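Local coordinates for protein putative glucosidase lplD, ALPHA-GALACTURONIDASE (Bacillus subtilis, PDB 3FEF) that hydrolyses alpha-1,4-linked galacturonate, probably di-galacturonate in the cell, to release galacturonate, using NAD(+) and manganese as cofactors, at residues A[199-204]-A[208-213]; A[219-224]-A[263-268]; A[345-350]-A[373-378]; A[252-257]-A[271-276]. All blocks are in the same frame, centred on the assembly; numbering follows the deposited sequence.

Interaction 1 of 4, residues A[199-204]-A[208-213]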
loop_
_atom_site.group_PDB
_atom_site.type_symbol
_atom_site.label_atom_id
_atom_site.label_comp_id
_atom_site.label_asym_id
_atom_site.label_seq_id
_atom_site.Cartn_x
_atom_site.Cartn_y
_atom_site.Cartn_z
ATOM N N VAL A 199 -13.492 -23.594 -9.177
ATOM C CA VAL A 199 -12.167 -23.173 -9.554
ATOM C C VAL A 199 -11.801 -21.865 -8.869
ATOM O O VAL A 199 -12.666 -21.011 -8.620
ATOM C CB VAL A 199 -12.038 -23.056 -11.110
ATOM C CG1 VAL A 199 -12.217 -24.416 -11.777
ATOM C CG2 VAL A 199 -13.030 -22.044 -11.676
ATOM N N ASN A 200 -10.522 -21.709 -8.549
ATOM C CA ASN A 200 -10.013 -20.419 -8.141
ATOM C C ASN A 200 -9.389 -19.753 -9.349
ATOM O O ASN A 200 -8.276 -20.092 -9.757
ATOM C CB ASN A 200 -8.993 -20.536 -7.005
ATOM C CG ASN A 200 -8.522 -19.171 -6.510
ATOM O OD1 ASN A 200 -9.325 -18.361 -6.084
ATOM N ND2 ASN A 200 -7.225 -18.910 -6.583
ATOM N N VAL A 201 -10.115 -18.798 -9.922
ATOM C CA VAL A 201 -9.730 -18.199 -11.189
ATOM C C VAL A 201 -9.354 -16.715 -11.035
ATOM O O VAL A 201 -9.972 -15.974 -10.260
ATOM C CB VAL A 201 -10.868 -18.364 -12.199
ATOM C CG1 VAL A 201 -12.086 -17.590 -11.744
ATOM C CG2 VAL A 201 -10.425 -17.946 -13.611
ATOM N N LEU A 202 -8.335 -16.288 -11.774
ATOM C CA LEU A 202 -7.794 -14.954 -11.604
ATOM C C LEU A 202 -6.952 -14.518 -12.797
ATOM O O LEU A 202 -6.397 -15.345 -13.526
ATOM C CB LEU A 202 -7.016 -14.842 -10.285
ATOM C CG LEU A 202 -5.718 -15.653 -10.060
ATOM C CD1 LEU A 202 -4.851 -14.995 -8.988
ATOM C CD2 LEU A 202 -6.011 -17.099 -9.653
ATOM N N GLY A 203 -6.870 -13.208 -13.006
ATOM C CA GLY A 203 -6.150 -12.678 -14.153
ATOM C C GLY A 203 -6.838 -11.433 -14.674
ATOM O O GLY A 203 -7.442 -10.673 -13.923
ATOM N N ILE A 204 -6.711 -11.201 -15.960
ATOM C CA ILE A 204 -7.451 -10.134 -16.601
ATOM C C ILE A 204 -8.241 -10.844 -17.696
ATOM O O ILE A 204 -7.898 -11.973 -18.076
ATOM C CB ILE A 204 -6.506 -9.101 -17.218
ATOM C CG1 ILE A 204 -5.536 -9.784 -18.178
ATOM C CG2 ILE A 204 -5.723 -8.361 -16.120
ATOM C CD1 ILE A 204 -4.467 -8.832 -18.762
ATOM N N THR A 208 -7.080 -15.335 -18.116
ATOM C CA THR A 208 -7.443 -15.828 -16.809
ATOM C C THR A 208 -6.806 -17.186 -16.531
ATOM O O THR A 208 -6.575 -17.980 -17.448
ATOM C CB THR A 208 -8.971 -16.017 -16.713
ATOM O OG1 THR A 208 -9.444 -16.509 -17.971
ATOM C CG2 THR A 208 -9.664 -14.698 -16.416
ATOM N N TRP A 209 -6.542 -17.455 -15.254
ATOM C CA TRP A 209 -5.810 -18.642 -14.865
ATOM C C TRP A 209 -6.449 -19.285 -13.653
ATOM O O TRP A 209 -6.961 -18.607 -12.752
ATOM C CB TRP A 209 -4.351 -18.276 -14.554
ATOM C CG TRP A 209 -3.669 -17.725 -15.772
ATOM C CD1 TRP A 209 -3.831 -16.479 -16.312
ATOM C CD2 TRP A 209 -2.737 -18.416 -16.615
ATOM N NE1 TRP A 209 -3.057 -16.356 -17.443
ATOM C CE2 TRP A 209 -2.373 -17.526 -17.648
ATOM C CE3 TRP A 209 -2.180 -19.700 -16.597
ATOM C CZ2 TRP A 209 -1.478 -17.880 -18.658
ATOM C CZ3 TRP A 209 -1.285 -20.054 -17.599
ATOM C CH2 TRP A 209 -0.942 -19.152 -18.615
ATOM N N ILE A 210 -6.379 -20.602 -13.616
ATOM C CA ILE A 210 -6.914 -21.339 -12.501
ATOM C C ILE A 210 -5.763 -21.945 -11.752
ATOM O O ILE A 210 -5.027 -22.782 -12.279
ATOM C CB ILE A 210 -7.905 -22.430 -12.990
ATOM C CG1 ILE A 210 -9.100 -21.757 -13.665
ATOM C CG2 ILE A 210 -8.328 -23.318 -11.826
ATOM C CD1 ILE A 210 -10.077 -22.740 -14.459
ATOM N N THR A 211 -5.599 -21.513 -10.508
ATOM C CA THR A 211 -4.482 -21.960 -9.691
ATOM C C THR A 211 -4.918 -23.048 -8.693
ATOM O O THR A 211 -4.084 -23.722 -8.097
ATOM C CB THR A 211 -3.895 -20.770 -8.927
ATOM O OG1 THR A 211 -4.933 -20.169 -8.145
ATOM C CG2 THR A 211 -3.385 -19.736 -9.894
ATOM N N LYS A 212 -6.226 -23.201 -8.505
ATOM C CA LYS A 212 -6.766 -24.272 -7.676
ATOM C C LYS A 212 -8.107 -24.646 -8.270
ATOM O O LYS A 212 -8.829 -23.783 -8.781
ATOM C CB LYS A 212 -7.000 -23.823 -6.227
ATOM C CG LYS A 212 -5.833 -23.154 -5.530
ATOM C CD LYS A 212 -6.368 -22.299 -4.370
ATOM C CE LYS A 212 -5.252 -21.614 -3.593
ATOM N NZ LYS A 212 -5.739 -20.401 -2.850
ATOM N N ALA A 213 -8.435 -25.928 -8.199
ATOM C CA ALA A 213 -9.644 -26.447 -8.791
ATOM C C ALA A 213 -10.011 -27.783 -8.159
ATOM O O ALA A 213 -9.147 -28.596 -7.805
ATOM C CB ALA A 213 -9.455 -26.603 -10.291
#

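Interaction 2 of 4, residues A[219-224]-A[263-268]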
loop_
_atom_site.group_PDB
_atom_site.type_symbol
_atom_site.label_atom_id
_atom_site.label_comp_id
_atom_site.label_asym_id
_atom_site.label_seq_id
_atom_site.Cartn_x
_atom_site.Cartn_y
_atom_site.Cartn_z
ATOM N N ASP A 219 -8.849 -33.008 -5.984
ATOM C CA ASP A 219 -8.022 -31.940 -6.527
ATOM C C ASP A 219 -7.836 -32.138 -8.031
ATOM O O ASP A 219 -7.352 -33.176 -8.459
ATOM C CB ASP A 219 -6.663 -31.957 -5.846
ATOM C CG ASP A 219 -5.820 -30.758 -6.209
ATOM O OD1 ASP A 219 -6.122 -30.083 -7.222
ATOM O OD2 ASP A 219 -4.830 -30.508 -5.495
ATOM N N LEU A 220 -8.217 -31.148 -8.832
ATOM C CA LEU A 220 -8.160 -31.318 -10.277
ATOM C C LEU A 220 -6.803 -30.971 -10.863
ATOM O O LEU A 220 -6.528 -31.323 -12.009
ATOM C CB LEU A 220 -9.271 -30.531 -10.998
ATOM C CG LEU A 220 -10.698 -30.895 -10.562
ATOM C CD1 LEU A 220 -11.745 -30.154 -11.390
ATOM C CD2 LEU A 220 -10.918 -32.376 -10.651
ATOM N N LEU A 221 -5.948 -30.287 -10.104
ATOM C CA LEU A 221 -4.698 -29.819 -10.718
ATOM C C LEU A 221 -3.724 -30.924 -11.102
ATOM O O LEU A 221 -3.151 -30.872 -12.189
ATOM C CB LEU A 221 -3.992 -28.698 -9.921
ATOM C CG LEU A 221 -4.252 -27.424 -10.736
ATOM C CD1 LEU A 221 -5.523 -26.699 -10.262
ATOM C CD2 LEU A 221 -3.050 -26.495 -10.774
ATOM N N PRO A 222 -3.530 -31.919 -10.214
ATOM C CA PRO A 222 -2.700 -33.085 -10.533
ATOM C C PRO A 222 -3.255 -33.873 -11.708
ATOM O O PRO A 222 -2.496 -34.394 -12.510
ATOM C CB PRO A 222 -2.768 -33.923 -9.245
ATOM C CG PRO A 222 -2.944 -32.890 -8.167
ATOM C CD PRO A 222 -3.880 -31.873 -8.784
ATOM N N ILE A 223 -4.577 -33.950 -11.803
ATOM C CA ILE A 223 -5.234 -34.638 -12.904
ATOM C C ILE A 223 -5.052 -33.906 -14.222
ATOM O O ILE A 223 -4.847 -34.527 -15.258
ATOM C CB ILE A 223 -6.746 -34.804 -12.643
ATOM C CG1 ILE A 223 -6.965 -35.719 -11.435
ATOM C CG2 ILE A 223 -7.435 -35.376 -13.861
ATOM C CD1 ILE A 223 -8.436 -35.995 -11.150
ATOM N N PHE A 224 -5.113 -32.575 -14.195
ATOM C CA PHE A 224 -4.894 -31.830 -15.421
ATOM C C PHE A 224 -3.435 -32.000 -15.861
ATOM O O PHE A 224 -3.137 -31.983 -17.038
ATOM C CB PHE A 224 -5.229 -30.357 -15.229
ATOM C CG PHE A 224 -5.162 -29.558 -16.488
ATOM C CD1 PHE A 224 -3.954 -29.057 -16.947
ATOM C CD2 PHE A 224 -6.312 -29.296 -17.214
ATOM C CE1 PHE A 224 -3.908 -28.284 -18.113
ATOM C CE2 PHE A 224 -6.278 -28.556 -18.367
ATOM C CZ PHE A 224 -5.068 -28.032 -18.821
ATOM N N GLY A 263 2.430 -23.877 -14.807
ATOM C CA GLY A 263 1.913 -24.614 -13.651
ATOM C C GLY A 263 0.521 -24.207 -13.167
ATOM O O GLY A 263 0.054 -24.687 -12.136
ATOM N N ALA A 264 -0.141 -23.301 -13.882
ATOM C CA ALA A 264 -1.546 -23.005 -13.590
ATOM C C ALA A 264 -2.332 -23.283 -14.856
ATOM O O ALA A 264 -1.776 -23.271 -15.923
ATOM C CB ALA A 264 -1.727 -21.555 -13.128
ATOM N N ILE A 265 -3.626 -23.546 -14.743
ATOM C CA ILE A 265 -4.421 -23.881 -15.902
ATOM C C ILE A 265 -4.940 -22.636 -16.633
ATOM O O ILE A 265 -5.727 -21.892 -16.101
ATOM C CB ILE A 265 -5.623 -24.750 -15.496
ATOM C CG1 ILE A 265 -5.147 -26.057 -14.831
ATOM C CG2 ILE A 265 -6.547 -24.978 -16.704
ATOM C CD1 ILE A 265 -6.292 -26.940 -14.268
ATOM N N PRO A 266 -4.520 -22.439 -17.887
ATOM C CA PRO A 266 -4.999 -21.283 -18.622
ATOM C C PRO A 266 -6.504 -21.419 -18.792
ATOM O O PRO A 266 -6.995 -22.513 -19.076
ATOM C CB PRO A 266 -4.280 -21.398 -19.961
ATOM C CG PRO A 266 -3.120 -22.349 -19.708
ATOM C CD PRO A 266 -3.667 -23.311 -18.711
ATOM N N ALA A 267 -7.240 -20.333 -18.588
ATOM C CA ALA A 267 -8.704 -20.440 -18.493
ATOM C C ALA A 267 -9.448 -19.570 -19.495
ATOM O O ALA A 267 -10.370 -18.857 -19.121
ATOM C CB ALA A 267 -9.162 -20.114 -17.053
ATOM N N ALA A 268 -9.022 -19.629 -20.758
ATOM C CA ALA A 268 -9.730 -19.044 -21.904
ATOM C C ALA A 268 -9.440 -19.898 -23.141
ATOM O O ALA A 268 -8.519 -20.713 -23.126
ATOM C CB ALA A 268 -9.293 -17.579 -22.156
#

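Interaction 3 of 4, residues A[345-350]-A[373-378]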
loop_
_atom_site.group_PDB
_atom_site.type_symbol
_atom_site.label_atom_id
_atom_site.label_comp_id
_atom_site.label_asym_id
_atom_site.label_seq_id
_atom_site.Cartn_x
_atom_site.Cartn_y
_atom_site.Cartn_z
ATOM N N VAL A 345 -16.137 -12.462 -12.329
ATOM C CA VAL A 345 -16.462 -11.199 -12.945
ATOM C C VAL A 345 -15.258 -10.261 -12.999
ATOM O O VAL A 345 -14.257 -10.447 -12.308
ATOM C CB VAL A 345 -17.577 -10.473 -12.168
ATOM C CG1 VAL A 345 -18.799 -11.372 -11.995
ATOM C CG2 VAL A 345 -17.067 -10.031 -10.827
ATOM N N ASN A 346 -15.401 -9.217 -13.801
ATOM C CA ASN A 346 -14.392 -8.207 -13.945
ATOM C C ASN A 346 -14.741 -6.972 -13.112
ATOM O O ASN A 346 -15.815 -6.408 -13.254
ATOM C CB ASN A 346 -14.237 -7.856 -15.430
ATOM C CG ASN A 346 -13.508 -8.935 -16.201
ATOM O OD1 ASN A 346 -12.328 -8.781 -16.502
ATOM N ND2 ASN A 346 -14.193 -10.048 -16.505
HETATM N N MSE A 347 -13.805 -6.550 -12.272
HETATM C CA MSE A 347 -13.985 -5.410 -11.397
HETATM C C MSE A 347 -12.646 -4.780 -11.031
HETATM O O MSE A 347 -11.619 -5.437 -11.083
HETATM C CB MSE A 347 -14.618 -5.879 -10.097
HETATM C CG MSE A 347 -16.067 -6.186 -10.255
HETATM SE SE MSE A 347 -16.809 -6.456 -8.507
HETATM C CE MSE A 347 -17.426 -4.604 -8.288
ATOM N N PRO A 348 -12.673 -3.519 -10.591
ATOM C CA PRO A 348 -11.452 -2.862 -10.109
ATOM C C PRO A 348 -10.744 -3.698 -9.037
ATOM O O PRO A 348 -11.383 -4.212 -8.113
ATOM C CB PRO A 348 -11.958 -1.557 -9.486
ATOM C CG PRO A 348 -13.366 -1.295 -10.141
ATOM C CD PRO A 348 -13.897 -2.716 -10.373
ATOM N N ASN A 349 -9.426 -3.802 -9.147
ATOM C CA ASN A 349 -8.610 -4.544 -8.183
ATOM C C ASN A 349 -8.477 -3.767 -6.883
ATOM O O ASN A 349 -8.027 -2.629 -6.881
ATOM C CB ASN A 349 -7.215 -4.789 -8.789
ATOM C CG ASN A 349 -6.366 -5.799 -7.993
ATOM O OD1 ASN A 349 -6.888 -6.701 -7.358
ATOM N ND2 ASN A 349 -5.034 -5.668 -8.088
ATOM N N GLN A 350 -8.854 -4.396 -5.773
ATOM C CA GLN A 350 -8.659 -3.834 -4.456
ATOM C C GLN A 350 -7.957 -4.876 -3.591
ATOM O O GLN A 350 -8.111 -4.888 -2.383
ATOM C CB GLN A 350 -9.998 -3.458 -3.840
ATOM C CG GLN A 350 -10.764 -2.416 -4.628
ATOM C CD GLN A 350 -10.055 -1.085 -4.640
ATOM O OE1 GLN A 350 -10.027 -0.382 -5.652
ATOM N NE2 GLN A 350 -9.468 -0.727 -3.510
ATOM N N VAL A 373 -21.732 -6.707 -5.110
ATOM C CA VAL A 373 -20.780 -7.582 -5.795
ATOM C C VAL A 373 -19.447 -7.452 -5.068
ATOM O O VAL A 373 -18.872 -6.386 -5.032
ATOM C CB VAL A 373 -20.598 -7.177 -7.278
ATOM C CG1 VAL A 373 -19.489 -8.031 -7.952
ATOM C CG2 VAL A 373 -21.926 -7.278 -8.021
ATOM N N GLN A 374 -18.957 -8.534 -4.487
ATOM C CA GLN A 374 -17.840 -8.455 -3.589
ATOM C C GLN A 374 -16.770 -9.460 -4.006
ATOM O O GLN A 374 -16.939 -10.680 -3.879
ATOM C CB GLN A 374 -18.301 -8.711 -2.158
ATOM C CG GLN A 374 -19.473 -7.832 -1.709
ATOM C CD GLN A 374 -19.866 -8.084 -0.257
ATOM O OE1 GLN A 374 -20.422 -9.116 0.070
ATOM N NE2 GLN A 374 -19.560 -7.142 0.612
ATOM N N PRO A 375 -15.661 -8.940 -4.520
ATOM C CA PRO A 375 -14.581 -9.800 -4.995
ATOM C C PRO A 375 -14.046 -10.693 -3.866
ATOM O O PRO A 375 -14.034 -10.309 -2.694
ATOM C CB PRO A 375 -13.511 -8.808 -5.474
ATOM C CG PRO A 375 -14.292 -7.532 -5.844
ATOM C CD PRO A 375 -15.454 -7.509 -4.822
ATOM N N ILE A 376 -13.640 -11.886 -4.244
ATOM C CA ILE A 376 -13.054 -12.853 -3.344
ATOM C C ILE A 376 -11.531 -12.823 -3.544
ATOM O O ILE A 376 -11.050 -12.860 -4.672
ATOM C CB ILE A 376 -13.644 -14.246 -3.668
ATOM C CG1 ILE A 376 -15.119 -14.285 -3.230
ATOM C CG2 ILE A 376 -12.838 -15.360 -3.011
ATOM C CD1 ILE A 376 -15.926 -15.444 -3.779
ATOM N N LEU A 377 -10.787 -12.688 -2.451
ATOM C CA LEU A 377 -9.330 -12.695 -2.500
ATOM C C LEU A 377 -8.839 -14.016 -3.099
ATOM O O LEU A 377 -9.108 -15.079 -2.565
ATOM C CB LEU A 377 -8.739 -12.467 -1.105
ATOM C CG LEU A 377 -9.131 -11.124 -0.479
ATOM C CD1 LEU A 377 -8.340 -10.857 0.808
ATOM C CD2 LEU A 377 -8.953 -9.962 -1.478
ATOM N N SER A 378 -8.154 -13.932 -4.227
ATOM C CA SER A 378 -7.811 -15.113 -4.998
ATOM C C SER A 378 -6.317 -15.424 -5.080
ATOM O O SER A 378 -5.928 -16.361 -5.760
ATOM C CB SER A 378 -8.410 -14.976 -6.396
ATOM O OG SER A 378 -9.837 -14.937 -6.284
#

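Interaction 4 of 4, residues A[252-257]-A[271-276]. With SO4 (sulfate ion), chain E.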
loop_
_atom_site.group_PDB
_atom_site.type_symbol
_atom_site.label_atom_id
_atom_site.label_comp_id
_atom_site.label_asym_id
_atom_site.label_seq_id
_atom_site.Cartn_x
_atom_site.Cartn_y
_atom_site.Cartn_z
ATOM N N HIS A 252 -7.134 -27.481 -27.516
ATOM C CA HIS A 252 -6.497 -27.105 -26.253
ATOM C C HIS A 252 -4.980 -27.293 -26.188
ATOM O O HIS A 252 -4.408 -27.337 -25.094
ATOM C CB HIS A 252 -7.154 -27.877 -25.124
ATOM C CG HIS A 252 -8.639 -27.787 -25.154
ATOM N ND1 HIS A 252 -9.429 -28.749 -25.750
ATOM C CD2 HIS A 252 -9.482 -26.820 -24.718
ATOM C CE1 HIS A 252 -10.697 -28.395 -25.643
ATOM N NE2 HIS A 252 -10.757 -27.231 -25.021
ATOM N N ARG A 253 -4.335 -27.429 -27.345
ATOM C CA ARG A 253 -2.881 -27.513 -27.397
ATOM C C ARG A 253 -2.210 -26.288 -26.784
ATOM O O ARG A 253 -1.158 -26.398 -26.151
ATOM C CB ARG A 253 -2.401 -27.707 -28.838
ATOM C CG ARG A 253 -2.761 -29.091 -29.397
ATOM C CD ARG A 253 -1.724 -29.577 -30.407
ATOM N NE ARG A 253 -0.430 -29.825 -29.784
ATOM C CZ ARG A 253 0.711 -29.356 -30.276
ATOM N NH1 ARG A 253 0.696 -28.637 -31.395
ATOM N NH2 ARG A 253 1.858 -29.619 -29.672
ATOM N N VAL A 254 -2.804 -25.118 -26.989
ATOM C CA VAL A 254 -2.215 -23.892 -26.467
ATOM C C VAL A 254 -2.322 -23.881 -24.938
ATOM O O VAL A 254 -1.373 -23.527 -24.242
ATOM C CB VAL A 254 -2.879 -22.622 -27.049
ATOM C CG1 VAL A 254 -2.255 -21.358 -26.401
ATOM C CG2 VAL A 254 -2.724 -22.576 -28.585
ATOM N N ALA A 255 -3.478 -24.289 -24.419
ATOM C CA ALA A 255 -3.671 -24.375 -22.988
ATOM C C ALA A 255 -2.723 -25.388 -22.348
ATOM O O ALA A 255 -2.195 -25.143 -21.261
ATOM C CB ALA A 255 -5.139 -24.718 -22.650
ATOM N N PHE A 256 -2.521 -26.534 -22.997
ATOM C CA PHE A 256 -1.597 -27.530 -22.446
ATOM C C PHE A 256 -0.180 -26.994 -22.433
ATOM O O PHE A 256 0.567 -27.227 -21.488
ATOM C CB PHE A 256 -1.651 -28.862 -23.211
ATOM C CG PHE A 256 -2.962 -29.575 -23.080
ATOM C CD1 PHE A 256 -3.637 -29.591 -21.866
ATOM C CD2 PHE A 256 -3.525 -30.234 -24.159
ATOM C CE1 PHE A 256 -4.860 -30.243 -21.735
ATOM C CE2 PHE A 256 -4.755 -30.895 -24.030
ATOM C CZ PHE A 256 -5.418 -30.898 -22.824
ATOM N N ASP A 257 0.185 -26.277 -23.484
ATOM C CA ASP A 257 1.529 -25.742 -23.605
ATOM C C ASP A 257 1.793 -24.684 -22.520
ATOM O O ASP A 257 2.842 -24.686 -21.906
ATOM C CB ASP A 257 1.734 -25.158 -25.008
ATOM C CG ASP A 257 3.184 -24.778 -25.285
ATOM O OD1 ASP A 257 4.013 -25.699 -25.388
ATOM O OD2 ASP A 257 3.492 -23.558 -25.408
ATOM N N ARG A 271 -7.645 -19.393 -28.844
ATOM C CA ARG A 271 -7.632 -18.240 -29.731
ATOM C C ARG A 271 -7.420 -16.918 -28.971
ATOM O O ARG A 271 -6.915 -15.951 -29.531
ATOM C CB ARG A 271 -8.927 -18.197 -30.552
ATOM C CG ARG A 271 -10.189 -18.169 -29.674
ATOM C CD ARG A 271 -11.456 -18.501 -30.443
ATOM N NE ARG A 271 -11.801 -17.479 -31.423
ATOM C CZ ARG A 271 -12.691 -16.507 -31.227
ATOM N NH1 ARG A 271 -12.944 -15.631 -32.192
ATOM N NH2 ARG A 271 -13.330 -16.400 -30.073
ATOM N N HIS A 272 -7.818 -16.870 -27.707
ATOM C CA HIS A 272 -7.640 -15.659 -26.905
ATOM C C HIS A 272 -6.296 -15.655 -26.207
ATOM O O HIS A 272 -5.624 -14.630 -26.167
ATOM C CB HIS A 272 -8.745 -15.522 -25.865
ATOM C CG HIS A 272 -10.071 -15.167 -26.450
ATOM N ND1 HIS A 272 -11.172 -15.992 -26.354
ATOM C CD2 HIS A 272 -10.470 -14.083 -27.154
ATOM C CE1 HIS A 272 -12.195 -15.429 -26.972
ATOM N NE2 HIS A 272 -11.800 -14.263 -27.453
ATOM N N LEU A 273 -5.913 -16.805 -25.656
ATOM C CA LEU A 273 -4.655 -16.942 -24.940
ATOM C C LEU A 273 -3.522 -16.586 -25.866
ATOM O O LEU A 273 -2.540 -15.948 -25.465
ATOM C CB LEU A 273 -4.462 -18.396 -24.474
ATOM C CG LEU A 273 -5.388 -18.926 -23.367
ATOM C CD1 LEU A 273 -5.212 -20.445 -23.166
ATOM C CD2 LEU A 273 -5.196 -18.151 -22.032
ATOM N N ALA A 274 -3.654 -17.038 -27.107
ATOM C CA ALA A 274 -2.588 -16.906 -28.090
ATOM C C ALA A 274 -2.151 -15.457 -28.309
ATOM O O ALA A 274 -1.053 -15.213 -28.756
ATOM C CB ALA A 274 -3.005 -17.533 -29.414
ATOM N N GLU A 275 -2.991 -14.489 -27.983
ATOM C CA GLU A 275 -2.638 -13.110 -28.302
ATOM C C GLU A 275 -1.837 -12.400 -27.200
ATOM O O GLU A 275 -1.386 -11.264 -27.399
ATOM C CB GLU A 275 -3.901 -12.315 -28.613
ATOM C CG GLU A 275 -4.878 -13.066 -29.506
ATOM C CD GLU A 275 -5.843 -12.133 -30.197
ATOM O OE1 GLU A 275 -6.782 -11.633 -29.530
ATOM O OE2 GLU A 275 -5.650 -11.891 -31.408
ATOM N N PHE A 276 -1.676 -13.052 -26.044
ATOM C CA PHE A 276 -1.099 -12.380 -24.865
ATOM C C PHE A 276 0.394 -12.597 -24.675
ATOM O O PHE A 276 0.997 -11.926 -23.849
ATOM C CB PHE A 276 -1.824 -12.782 -23.568
ATOM C CG PHE A 276 -3.158 -12.117 -23.391
ATOM C CD1 PHE A 276 -3.287 -10.998 -22.597
ATOM C CD2 PHE A 276 -4.280 -12.617 -24.027
ATOM C CE1 PHE A 276 -4.498 -10.398 -22.434
ATOM C CE2 PHE A 276 -5.497 -12.000 -23.885
ATOM C CZ PHE A 276 -5.611 -10.890 -23.084
HETATM S S SO4 E . -16.051 -13.503 -30.658
HETATM O O1 SO4 E . -17.251 -14.247 -31.026
HETATM O O2 SO4 E . -14.929 -13.873 -31.513
HETATM O O3 SO4 E . -15.730 -13.806 -29.270
HETATM O O4 SO4 E . -16.308 -12.076 -30.784
#

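Interaction 1 of 4, residues A[199-204]-A[208-213]
Asn200 and Thr211 meet twice across this antiparallel hairpin, once through backbone and once through side chain. Thr211 N donates to Asn200 O at 3.1 Å, while Asn200 ND2 reaches Thr211 OG1 at 3.0 Å, the hydroxyl oxygen lying near the amide plane. With CG anti to the backbone N (chi1 -176°), the amide is turned so that ND2 meets this hydroxyl. Asn200 N also donates almost straight (176°) to Lys212 O at 2.7 Å, and since Thr211 and Lys212 both face Asn200, the strand bulges there. Beyond the bulge the pairing is regular: Leu202 N binds Trp209 O at 2.9 Å and Trp209 N returns to Leu202 O at 2.7 Å. On the other face Val199 CB lies 3.8 Å from Ile210 CG2, and Val201 CG2 touches the same isoleucine. Gly203, still opposite Thr208, has backbone angles that only glycine tolerates well. The amide of Asn200 has further partners, Ser378 O at ND2 and Gln374 of the second subunit at OD1; a leucine in its place would probably leave Thr211 OG1 and Ser378 O without their amide donor and that glutamine without its acceptor. Val199, Val201, Thr208 and Ile210 pack on helix 171-187, Leu202 meets Thr364 of strand 361-369, Trp209 leans on helix 383-405, and strand 265-266 pairs with the edge of 208-210 away from 199-202.

Interaction 2 of 4, residues A[219-224]-A[263-268]
Ile265 lies over one face of the Phe224 ring, a CH-pi contact by which the N-capped helix 220-231 packs on strand 265-266, part of an antiparallel sheet in the C-terminal domain of this family 4 glycosidase. Its CG1 sits 3.9 Å from the ring centroid and 15° off the ring normal. CD1 comes in at the root of the ring, 3.6 Å from Phe224 CG, while CG2 reaches the far end near CE2 and CZ, so the isoleucine spans the ring lengthwise. Phe224 CG stands anti to its backbone N (chi1 -174°), bringing the ring out toward the strand. The purely aliphatic contacts are sparser: Leu221 CD1 touches Ile265 CD1 at 4.1 Å, and the two side chains run past each other in opposite directions. Leu221 CD2 also approaches Gly263 O, at the point where the chain leaves helix 253-262 with positive phi. Phe259 of that helix meets the Phe224 ring edge-to-face, and Leu179 of helix 171-187 adds to the apolar surroundings. No hydrogen bond crosses between 219-224 and 263-268. The polar element belongs to the helix start, where Asp219 is the N-cap: Leu221 N donates to Asp219 OD1 at 2.9 Å, from above the carboxylate plane.

Interaction 3 of 4, residues A[345-350]-A[373-378]
The strands bearing Met347 and Val373 cross nearly at right angles, at 81° with 8.7 Å between their axes, and the nearest alpha carbons, Met347 CA and Pro375 CA, are 7.8 Å apart. At such a spacing the backbones cannot pair, and side chains alone bridge the gap. Met347, modelled as selenomethionine, supplies most of the bridge. Its CG is anti to the carbonyl carbon (chi1 -75°), and a bend at the third torsion, 94°, turns the terminal methyl aside toward Val373. The selenium is placed between two partners: it lies 3.8 Å from Pro375 CG, the two side chains crossing at about a right angle, and next to Val373 CG1. The latter approach is so short in the model that its exact length is doubtful, although the contact itself is plain. Val373 offers that methyl because CG1 stands anti to its backbone N, and the same CG1 lies 4.3 Å from Val345 CG2. Farther along, Ser378 OG donates to Ile376 O at 2.9 Å, from well above the carbonyl plane, a bond within 373-378 just past the strand. Both strands flank 361-369 in a three-stranded antiparallel sheet, which the steep angle between these short segments implies is strongly twisted or bent; Val345 and Met347 make backbone bonds to Thr364 and Val362 of that middle strand. Pro375 and Leu377 bond through their backbones to the second subunit. Tyr157 of helix 149-159 packs on Met347, and Ile166 of strand 164-167 touches both Met347 and Val373, joining this sheet to the parallel sheet of the N-terminal Rossmann-type domain.

Interaction 4 of 4, residues A[252-257]-A[271-276]
Arg271, two residues before the Leu273 that packs on Val254, holds a sulfate oxygen at the edge of its guanidinium, in the plane of the group. NH1 donates to sulfate O2 at 2.7 Å with an angle of 167°; NH2 adds a weak bond to the same oxygen at 3.3 Å. One face of the His272 ring carries Arg271 CG, 4.1 Å above its plane and toward the rim, and the Phe276 ring has His272 O at its edge. The sulfate probably comes from the crystallisation liquor and is shared with Arg298, while Thr293 OG1 is a second partner of Arg271 NH1. Were alanine to stand at this position, the sulfate would probably lose two bonds, one of them weak, and Thr293 OG1 this mate. Between the two segments themselves the contact is aliphatic. Val254 CG1 lies 4.2 Å from Leu273 CB, the two side chains passing antiparallel, and Leu273 CD1 comes 4.3 Å from Ala255 CB. Asp270 accepts from Val254 N in the first turn of helix 253-262. Helices 253-262 and 270-273, with strand 265-266 between them in the chain, pack together within the C-terminal domain of a family 4 glycosidase, where the Leu273 side chain lies about 7 Å from that of the metal ligand His206.

How the interactions relate
All four contacts belong to the C-terminal domain, three close together and interaction 3 farther off. Along the chain interaction 1 comes first, 2 and 4 interleave, and 3 follows. Interactions 1 and 2, with centres about 9 Å apart, share one antiparallel sheet, because strand 265-266 pairs with strand 207-215. The centres of interactions 2 and 4 are about 14 Å apart, and Pro266 packs on both Ala255 and Leu273, so strand 265-266 and the two helices pack together. Interaction 3, in another sheet, has its centre about 24 Å from that of interaction 4 but is tied to interaction 1 by Asn200 ND2 and Ser378 O. Interactions 1 and 3 both touch the second subunit, linking the hairpin beside the metal site to the tetramer.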